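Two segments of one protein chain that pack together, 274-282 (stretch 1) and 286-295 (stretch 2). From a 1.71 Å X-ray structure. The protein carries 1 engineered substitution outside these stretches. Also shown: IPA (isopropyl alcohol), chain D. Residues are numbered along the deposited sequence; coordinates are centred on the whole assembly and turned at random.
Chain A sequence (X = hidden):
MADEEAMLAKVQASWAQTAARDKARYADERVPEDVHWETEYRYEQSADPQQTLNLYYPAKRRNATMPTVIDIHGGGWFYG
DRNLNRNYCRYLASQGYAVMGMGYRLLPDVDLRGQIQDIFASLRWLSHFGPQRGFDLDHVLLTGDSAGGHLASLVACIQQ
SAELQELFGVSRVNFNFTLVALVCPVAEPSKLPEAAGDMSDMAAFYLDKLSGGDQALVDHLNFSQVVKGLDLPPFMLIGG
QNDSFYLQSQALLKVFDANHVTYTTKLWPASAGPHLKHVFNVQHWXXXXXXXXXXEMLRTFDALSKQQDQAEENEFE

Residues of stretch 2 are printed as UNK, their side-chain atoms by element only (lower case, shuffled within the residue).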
# COMPACT_ATOMS: atom_id res chain seq x y z
N PRO A 274 -18.33 26.29 -5.12
CA PRO A 274 -17.00 26.65 -4.80
C PRO A 274 -15.98 25.51 -4.99
O PRO A 274 -14.75 25.74 -4.96
CB PRO A 274 -17.12 27.00 -3.33
CG PRO A 274 -18.18 26.13 -2.81
CD PRO A 274 -19.17 26.14 -3.91
N HIS A 275 -16.50 24.27 -5.06
CA HIS A 275 -15.63 23.14 -5.26
C HIS A 275 -15.05 23.06 -6.67
O HIS A 275 -14.05 22.34 -6.89
CB HIS A 275 -16.39 21.85 -4.91
CG HIS A 275 -17.66 21.68 -5.66
ND1 HIS A 275 -18.76 22.52 -5.48
CD2 HIS A 275 -18.03 20.80 -6.62
CE1 HIS A 275 -19.75 22.11 -6.24
NE2 HIS A 275 -19.34 21.07 -6.93
N LEU A 276 -15.63 23.81 -7.63
CA LEU A 276 -15.19 23.73 -9.05
C LEU A 276 -14.04 24.71 -9.20
O LEU A 276 -14.07 25.72 -9.93
CB LEU A 276 -16.38 24.08 -9.93
CG LEU A 276 -17.51 23.12 -9.76
CD1 LEU A 276 -18.55 23.48 -10.79
CD2 LEU A 276 -17.12 21.66 -9.87
N LYS A 277 -12.98 24.34 -8.49
CA LYS A 277 -11.76 25.13 -8.41
C LYS A 277 -10.86 24.92 -9.63
O LYS A 277 -11.19 24.20 -10.54
CB LYS A 277 -11.00 24.73 -7.16
CG LYS A 277 -10.49 23.27 -7.15
CD LYS A 277 -9.53 23.00 -6.00
CE LYS A 277 -8.13 23.57 -6.31
NZ LYS A 277 -7.31 22.96 -7.38
N HIS A 278 -9.68 25.57 -9.62
CA HIS A 278 -8.67 25.37 -10.67
C HIS A 278 -8.47 23.92 -10.89
O HIS A 278 -8.23 23.16 -9.97
CB HIS A 278 -7.37 26.03 -10.15
CG HIS A 278 -6.26 26.05 -11.14
ND1 HIS A 278 -6.35 26.77 -12.32
CD2 HIS A 278 -5.01 25.53 -11.10
CE1 HIS A 278 -5.23 26.60 -13.00
NE2 HIS A 278 -4.39 25.91 -12.27
N VAL A 279 -8.54 23.54 -12.15
CA VAL A 279 -8.30 22.22 -12.67
C VAL A 279 -9.02 21.09 -11.95
O VAL A 279 -8.49 19.99 -11.84
CB VAL A 279 -6.79 21.88 -12.86
CG1 VAL A 279 -6.14 22.91 -13.80
CG2 VAL A 279 -6.04 21.74 -11.60
N PHE A 280 -10.24 21.34 -11.50
CA PHE A 280 -10.95 20.36 -10.64
C PHE A 280 -11.19 19.06 -11.37
O PHE A 280 -11.11 18.00 -10.76
CB PHE A 280 -12.29 20.93 -10.10
CG PHE A 280 -13.36 20.95 -11.16
CD1 PHE A 280 -14.14 19.83 -11.43
CD2 PHE A 280 -13.59 22.12 -11.94
CE1 PHE A 280 -15.08 19.86 -12.48
CE2 PHE A 280 -14.54 22.18 -12.92
CZ PHE A 280 -15.31 21.02 -13.22
N ASN A 281 -11.41 19.15 -12.66
CA ASN A 281 -11.74 17.94 -13.49
C ASN A 281 -10.59 17.00 -13.79
O ASN A 281 -10.77 15.86 -14.17
CB ASN A 281 -12.50 18.32 -14.74
CG ASN A 281 -11.71 19.22 -15.64
OD1 ASN A 281 -11.34 20.34 -15.21
ND2 ASN A 281 -11.32 18.73 -16.77
N VAL A 282 -9.41 17.53 -13.62
CA VAL A 282 -8.16 16.79 -13.67
C VAL A 282 -7.79 16.19 -12.27
O VAL A 282 -7.37 15.00 -12.15
CB VAL A 282 -7.00 17.68 -14.10
CG1 VAL A 282 -5.65 16.93 -14.13
CG2 VAL A 282 -7.26 18.19 -15.53
N UNK A 286 -13.51 11.68 -10.44
CA UNK A 286 -14.66 10.90 -10.01
C UNK A 286 -15.87 11.80 -9.70
O UNK A 286 -16.97 11.32 -9.52
c UNK A 286 -14.22 10.04 -8.78
c UNK A 286 -14.16 10.73 -7.41
o UNK A 286 -12.11 11.83 -8.08
o UNK A 286 -12.78 12.05 -6.03
c UNK A 286 -12.93 11.58 -7.14
N UNK A 287 -15.67 13.11 -9.57
CA UNK A 287 -16.81 13.92 -9.24
C UNK A 287 -17.76 13.96 -10.47
O UNK A 287 -17.32 14.10 -11.61
c UNK A 287 -14.46 19.18 -7.31
c UNK A 287 -15.04 16.82 -7.39
c UNK A 287 -15.54 15.53 -7.79
c UNK A 287 -15.17 14.66 -6.85
c UNK A 287 -13.59 17.67 -5.58
c UNK A 287 -13.72 18.95 -6.13
n UNK A 287 -14.42 15.31 -5.89
c UNK A 287 -16.42 15.31 -8.96
c UNK A 287 -14.31 16.63 -6.21
c UNK A 287 -15.13 18.12 -7.96
N UNK A 288 -19.10 14.04 -10.23
CA UNK A 288 -20.07 14.19 -11.35
C UNK A 288 -19.77 15.34 -12.32
O UNK A 288 -19.83 15.15 -13.54
c UNK A 288 -21.22 13.79 -9.28
c UNK A 288 -19.77 13.78 -8.93
c UNK A 288 -21.40 14.45 -10.60
N UNK A 289 -19.36 16.49 -11.84
CA UNK A 289 -19.03 17.59 -12.77
C UNK A 289 -17.79 17.36 -13.60
O UNK A 289 -17.64 17.82 -14.72
c UNK A 289 -20.08 19.46 -11.24
o UNK A 289 -20.73 19.77 -9.04
c UNK A 289 -20.12 19.00 -9.80
o UNK A 289 -19.55 17.93 -9.43
c UNK A 289 -18.86 18.90 -12.02
N UNK A 290 -16.87 16.58 -13.05
CA UNK A 290 -15.66 16.20 -13.73
C UNK A 290 -15.98 15.20 -14.83
O UNK A 290 -15.53 15.34 -15.98
o UNK A 290 -14.30 16.56 -11.75
c UNK A 290 -14.66 15.61 -12.75
N UNK A 291 -16.76 14.18 -14.50
CA UNK A 291 -17.23 13.24 -15.50
C UNK A 291 -17.97 13.98 -16.61
O UNK A 291 -17.70 13.76 -17.82
c UNK A 291 -18.15 12.18 -14.83
c UNK A 291 -18.87 11.37 -15.91
c UNK A 291 -16.61 10.27 -14.37
c UNK A 291 -17.50 11.31 -13.82
N UNK A 292 -18.87 14.94 -16.27
CA UNK A 292 -19.61 15.64 -17.29
C UNK A 292 -18.66 16.43 -18.19
O UNK A 292 -18.80 16.37 -19.41
c UNK A 292 -22.38 18.37 -17.04
c UNK A 292 -21.39 17.39 -17.67
o UNK A 292 -23.05 17.98 -16.05
c UNK A 292 -20.63 16.58 -16.64
o UNK A 292 -22.50 19.48 -17.54
N UNK A 293 -17.70 17.12 -17.57
CA UNK A 293 -16.72 17.95 -18.31
C UNK A 293 -15.85 17.08 -19.25
O UNK A 293 -15.67 17.40 -20.40
c UNK A 293 -14.83 19.50 -17.98
c UNK A 293 -15.88 18.72 -17.30
o UNK A 293 -16.74 19.60 -16.57
N UNK A 294 -15.30 16.01 -18.69
CA UNK A 294 -14.40 15.18 -19.40
C UNK A 294 -15.07 14.42 -20.54
O UNK A 294 -14.49 14.27 -21.64
o UNK A 294 -12.26 16.22 -17.86
c UNK A 294 -13.62 14.30 -18.42
n UNK A 294 -12.43 14.59 -16.32
c UNK A 294 -12.71 15.14 -17.50
N UNK A 295 -16.27 13.90 -20.27
CA UNK A 295 -17.07 13.27 -21.37
C UNK A 295 -17.44 14.32 -22.39
O UNK A 295 -17.42 13.98 -23.62
c UNK A 295 -18.11 11.37 -20.02
c UNK A 295 -18.30 12.63 -20.85
c UNK A 295 -17.35 10.26 -20.79
c UNK A 295 -19.42 10.77 -19.53
C1 IPA D . -24.14 19.43 -13.10
C2 IPA D . -23.70 18.09 -12.50
C3 IPA D . -24.86 17.10 -12.51
O2 IPA D . -22.58 17.58 -13.24

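Position 286 carries three carbons in an unbranched run, the third bonded to two oxygens. That carboxylate on a two-carbon spacer is glutamate, E286; its CA-to-CB bond points away from stretch 1, and no atom comes into contact.

Position 287 has one carbon leading into fused five- and six-membered rings of eight carbons and one nitrogen, the indole of tryptophan. W287 points toward stretch 1. Its CZ3 lies 3.2 Å from H275 O, which sits at the ring edge, and 3.9 Å from F280 CB. The six-membered ring and the H275 ring have centroids 5.8 Å apart and planes at 57°, an oblique pair. W287 also occupies the N-cap position.

At 288 three carbons close a ring onto the backbone N, so the residue is P288. Lacking an N-H, it suits the first turn of a helix, and it touches nothing on stretch 1.

Position 289 again has three carbons ending in two oxygens: glutamate, E289. One carboxylate oxygen, OE2, accepts a hydrogen bond from H275 NE2 at 2.8 Å with an N-H...O angle of 169°, close to linear. Its CB packs 3.9 Å from L276 CD2.

Position 290 holds one carbon and one oxygen, hence serine. S290 OG approaches F280 CD1 at 3.3 Å, at the ring edge, and N281 CA at 3.4 Å. A short side chain accompanies the closest backbone approach, 4.3 Å between S290 CA and N281 CA.

Position 291 has four carbons, forked at the first with one arm two carbons long: I291, pointing away. Position 292 has three carbons and a terminal pair of oxygens: E292, exposed, whose OE1 accepts a hydrogen bond from O2 of the isopropyl alcohol at 2.9 Å.

Position 293 bears one carbon carrying an oxygen and a carbon, the fork of threonine. T293 OG1 donates to E289 O at 2.7 Å, one turn back, while its CG2 lies 3.8 Å from N281 ND2.

Position 294 has two carbons, the second carrying one oxygen and one nitrogen: asparagine. N294 ND2 donates to N281 O at 3.0 Å (171°), and N281 ND2 donates to N294 OD1 at 2.9 Å (173°).

Position 295, four carbons forked at the second, is L295, out of reach.

The contact buries 448 Å² in total. The H275–E289 bond and the reciprocal N281–N294 pair supply direction, while F280 fills space against W287, E289 and S290. W287, E289, T293 and N294 point toward stretch 1, whereas S290 stands sideways where the backbones approach.

Stretch 2 (286-295) EWPESIETNL
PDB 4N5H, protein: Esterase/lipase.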